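Local coordinates for protein adenosine kinase (PDB 3UBO) that probably phosphorylates adenosine at the expense of ATP, as a member of the pfkB family of carbohydrate kinases, at residues K34-L39 / D191-H196. Residues are numbered along the deposited sequence; the frame is centred on the assembly and turned at random.
Sequences KGAMNL and DSFCVH. With ADN (adenosine), chain C.
Ala36 and Met37 meet Asp191 and Phe193 in a small, mostly buried van der Waals contact between the two domains of the kinase: an outer strand of the five-stranded lid sheet (37-39) and the residue just before it lie against the N-terminal end of helix 192-197, which follows a strand of the large parallel sheet. The two segments bury 146 Å² in all. Asp191 sits at the N-cap, its CG anti to the backbone N (chi1 166°), which carries the carboxylate out toward the lid. There Asp191 OD1 lies 3.7 Å from Ala36 CA, while Asp191 OD2 comes within 4.0 Å of Met37 CB, the Asp191 and Met37 side chains crossing at about a right angle. Asp191 OD2 also accepts a weak capping bond from Phe193 N (3.3 Å), which orients the carboxylate at the start of its own helix. Beside it, Ala36 CB approaches the CD2/CE2 side of the Phe193 ring obliquely, 4.0 Å from Phe193 CD2. Replacing Asp191 by an alanine would probably leave Phe193 N without its capping acceptor and open a gap beside Ala36 and Met37. On the lid side, Ala36 and Asn38 are held by backbone hydrogen bonds to Met129, and Asn38 also pairs with Thr131. The selenomethionine chain of Met37, bent at chi2 and chi3, leads away from the helix toward the adenine, and Met37 lines the adenosine pocket. Such an arrangement, a β-sheet lid packed over the substrate and touching the α/β domain, is characteristic of the ribokinase-like fold of pfkB kinases.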
ATOM      1  N   LYS A  34     -14.039 -17.900  -4.570  1.00 55.30           N
ATOM      2  CA  LYS A  34     -13.833 -17.220  -3.302  1.00 55.58           C
ATOM      3  C   LYS A  34     -12.819 -18.031  -2.484  1.00 57.40           C
ATOM      4  O   LYS A  34     -12.991 -19.229  -2.331  1.00 57.56           O
ATOM      5  CB  LYS A  34     -15.139 -17.093  -2.558  1.00 53.20           C
ATOM      6  CG  LYS A  34     -15.063 -16.092  -1.423  1.00 56.68           C
ATOM      7  CD  LYS A  34     -16.342 -15.917  -0.657  1.00 52.28           C
ATOM      8  CE  LYS A  34     -16.166 -14.953   0.530  1.00 55.99           C
ATOM      9  NZ  LYS A  34     -17.497 -14.696   1.267  1.00 54.21           N
ATOM     10  N   GLY A  35     -11.791 -17.375  -1.980  1.00 56.28           N
ATOM     11  CA  GLY A  35     -10.857 -17.995  -1.078  1.00 54.57           C
ATOM     12  C   GLY A  35      -9.626 -18.544  -1.735  1.00 58.34           C
ATOM     13  O   GLY A  35      -8.594 -18.669  -1.118  1.00 57.74           O
ATOM     14  N   ALA A  36      -9.744 -18.857  -3.004  1.00 58.04           N
ATOM     15  CA  ALA A  36      -8.723 -19.578  -3.726  1.00 56.43           C
ATOM     16  C   ALA A  36      -7.676 -18.698  -4.360  1.00 59.21           C
ATOM     17  O   ALA A  36      -7.761 -17.496  -4.311  1.00 58.83           O
ATOM     18  CB  ALA A  36      -9.379 -20.399  -4.781  1.00 56.99           C
HETATM   19  N   MSE A  37      -6.694 -19.322  -4.979  1.00 55.15           N
HETATM   20  CA  MSE A  37      -5.786 -18.607  -5.823  1.00 56.98           C
HETATM   21  C   MSE A  37      -6.109 -18.987  -7.220  1.00 59.80           C
HETATM   22  O   MSE A  37      -6.042 -20.132  -7.580  1.00 59.25           O
HETATM   23  CB  MSE A  37      -4.368 -19.036  -5.623  1.00 57.73           C
HETATM   24  CG  MSE A  37      -3.898 -19.726  -6.854  1.00 64.07           C
HETATM   25 SE   MSE A  37      -2.750 -18.733  -7.911  1.00 75.57          SE
HETATM   26  CE  MSE A  37      -1.603 -20.115  -8.322  1.00 58.99           C
ATOM     27  N   ASN A  38      -6.524 -17.987  -7.991  1.00 59.39           N
ATOM     28  CA  ASN A  38      -6.916 -18.173  -9.377  1.00 55.24           C
ATOM     29  C   ASN A  38      -5.775 -17.793 -10.302  1.00 56.59           C
ATOM     30  O   ASN A  38      -5.155 -16.740 -10.147  1.00 56.40           O
ATOM     31  CB  ASN A  38      -8.158 -17.343  -9.702  1.00 54.36           C
ATOM     32  CG  ASN A  38      -9.294 -17.589  -8.727  1.00 56.19           C
ATOM     33  OD1 ASN A  38     -10.306 -18.195  -9.076  1.00 60.01           O
ATOM     34  ND2 ASN A  38      -9.130 -17.117  -7.496  1.00 56.42           N
ATOM     35  N   LEU A  39      -5.500 -18.663 -11.261  1.00 57.22           N
ATOM     36  CA  LEU A  39      -4.407 -18.481 -12.152  1.00 56.04           C
ATOM     37  C   LEU A  39      -4.921 -17.888 -13.412  1.00 55.65           C
ATOM     38  O   LEU A  39      -5.859 -18.373 -13.983  1.00 55.32           O
ATOM     39  CB  LEU A  39      -3.804 -19.818 -12.457  1.00 58.20           C
ATOM     40  CG  LEU A  39      -2.678 -20.221 -11.545  1.00 57.60           C
ATOM     41  CD1 LEU A  39      -2.447 -21.642 -11.777  1.00 55.72           C
ATOM     42  CD2 LEU A  39      -1.460 -19.435 -11.843  1.00 55.34           C
ATOM     43  N   ASP A 191      -2.563 -23.861  -1.281  1.00 66.00           N
ATOM     44  CA  ASP A 191      -3.955 -23.622  -1.629  1.00 63.33           C
ATOM     45  C   ASP A 191      -4.622 -24.935  -1.915  1.00 63.32           C
ATOM     46  O   ASP A 191      -4.006 -25.880  -2.382  1.00 63.67           O
ATOM     47  CB  ASP A 191      -4.003 -22.637  -2.823  1.00 60.97           C
ATOM     48  CG  ASP A 191      -5.357 -22.557  -3.484  1.00 61.98           C
ATOM     49  OD1 ASP A 191      -6.427 -22.300  -2.848  1.00 60.15           O
ATOM     50  OD2 ASP A 191      -5.326 -22.772  -4.706  1.00 63.01           O
ATOM     51  N   SER A 192      -5.894 -25.024  -1.623  1.00 63.72           N
ATOM     52  CA  SER A 192      -6.494 -26.322  -1.767  1.00 66.01           C
ATOM     53  C   SER A 192      -6.700 -26.730  -3.213  1.00 67.72           C
ATOM     54  O   SER A 192      -7.118 -27.839  -3.462  1.00 72.48           O
ATOM     55  CB  SER A 192      -7.785 -26.446  -0.968  1.00 66.09           C
ATOM     56  OG  SER A 192      -8.864 -25.933  -1.707  1.00 65.75           O
ATOM     57  N   PHE A 193      -6.420 -25.885  -4.192  1.00 66.77           N
ATOM     58  CA  PHE A 193      -6.561 -26.373  -5.574  1.00 65.84           C
ATOM     59  C   PHE A 193      -5.237 -26.792  -6.106  1.00 67.47           C
ATOM     60  O   PHE A 193      -5.169 -27.668  -6.931  1.00 68.35           O
ATOM     61  CB  PHE A 193      -7.221 -25.360  -6.521  1.00 65.01           C
ATOM     62  CG  PHE A 193      -8.701 -25.198  -6.268  1.00 66.87           C
ATOM     63  CD1 PHE A 193      -9.628 -25.936  -6.998  1.00 63.47           C
ATOM     64  CD2 PHE A 193      -9.168 -24.318  -5.254  1.00 64.34           C
ATOM     65  CE1 PHE A 193     -11.029 -25.814  -6.725  1.00 64.22           C
ATOM     66  CE2 PHE A 193     -10.568 -24.185  -4.973  1.00 61.72           C
ATOM     67  CZ  PHE A 193     -11.499 -24.941  -5.722  1.00 61.87           C
ATOM     68  N   CYS A 194      -4.187 -26.108  -5.653  1.00 69.53           N
ATOM     69  CA  CYS A 194      -2.806 -26.499  -5.871  1.00 65.94           C
ATOM     70  C   CYS A 194      -2.769 -27.930  -5.423  1.00 68.01           C
ATOM     71  O   CYS A 194      -2.426 -28.817  -6.203  1.00 70.34           O
ATOM     72  CB  CYS A 194      -1.899 -25.663  -4.994  1.00 64.06           C
ATOM     73  SG  CYS A 194      -0.234 -25.428  -5.609  1.00 66.50           S
ATOM     74  N   VAL A 195      -3.196 -28.176  -4.184  1.00 68.45           N
ATOM     75  CA  VAL A 195      -3.310 -29.556  -3.691  1.00 70.38           C
ATOM     76  C   VAL A 195      -3.965 -30.578  -4.676  1.00 72.53           C
ATOM     77  O   VAL A 195      -3.324 -31.568  -5.002  1.00 73.60           O
ATOM     78  CB  VAL A 195      -3.815 -29.648  -2.206  1.00 70.67           C
ATOM     79  CG1 VAL A 195      -4.118 -31.077  -1.798  1.00 70.61           C
ATOM     80  CG2 VAL A 195      -2.772 -29.017  -1.251  1.00 67.89           C
ATOM     81  N   HIS A 196      -5.175 -30.364  -5.185  1.00 71.66           N
ATOM     82  CA  HIS A 196      -5.649 -31.271  -6.251  1.00 70.54           C
ATOM     83  C   HIS A 196      -4.738 -31.358  -7.483  1.00 70.65           C
ATOM     84  O   HIS A 196      -4.449 -32.450  -7.975  1.00 73.96           O
ATOM     85  CB  HIS A 196      -7.046 -30.910  -6.710  1.00 68.69           C
ATOM     86  CG  HIS A 196      -8.057 -30.946  -5.618  1.00 71.25           C
ATOM     87  ND1 HIS A 196      -8.244 -29.891  -4.743  1.00 74.19           N
ATOM     88  CD2 HIS A 196      -8.953 -31.896  -5.260  1.00 74.74           C
ATOM     89  CE1 HIS A 196      -9.214 -30.189  -3.890  1.00 70.38           C
ATOM     90  NE2 HIS A 196      -9.664 -31.400  -4.181  1.00 74.19           N
TER
HETATM   91  O5' ADN C 353      -1.353 -16.342   1.046  1.00 62.56           O
HETATM   92  C5' ADN C 353      -0.951 -14.921   1.044  1.00 59.20           C
HETATM   93  C4' ADN C 353      -0.152 -14.480  -0.230  1.00 57.27           C
HETATM   94  O4' ADN C 353      -0.334 -15.357  -1.347  1.00 60.11           O
HETATM   95  C3' ADN C 353      -0.132 -13.014  -0.912  1.00 55.91           C
HETATM   96  O3' ADN C 353       0.537 -11.892  -0.391  1.00 58.64           O
HETATM   97  C2' ADN C 353       0.265 -13.338  -2.392  1.00 56.50           C
HETATM   98  O2' ADN C 353       1.355 -12.566  -2.938  1.00 55.59           O
HETATM   99  C1' ADN C 353       0.475 -14.798  -2.321  1.00 59.74           C
HETATM  100  N9  ADN C 353       0.136 -15.464  -3.615  1.00 61.81           N
HETATM  101  C8  ADN C 353      -1.047 -15.453  -4.408  1.00 62.11           C
HETATM  102  N7  ADN C 353      -0.914 -16.372  -5.483  1.00 59.29           N
HETATM  103  C5  ADN C 353       0.358 -16.958  -5.339  1.00 62.73           C
HETATM  104  C6  ADN C 353       1.062 -17.920  -6.115  1.00 61.53           C
HETATM  105  N6  ADN C 353       0.478 -18.533  -7.277  1.00 60.93           N
HETATM  106  N1  ADN C 353       2.381 -18.305  -5.676  1.00 61.70           N
HETATM  107  C2  ADN C 353       2.953 -17.725  -4.498  1.00 60.08           C
HETATM  108  N3  ADN C 353       2.287 -16.765  -3.698  1.00 58.33           N
HETATM  109  C4  ADN C 353       1.003 -16.391  -4.160  1.00 60.90           C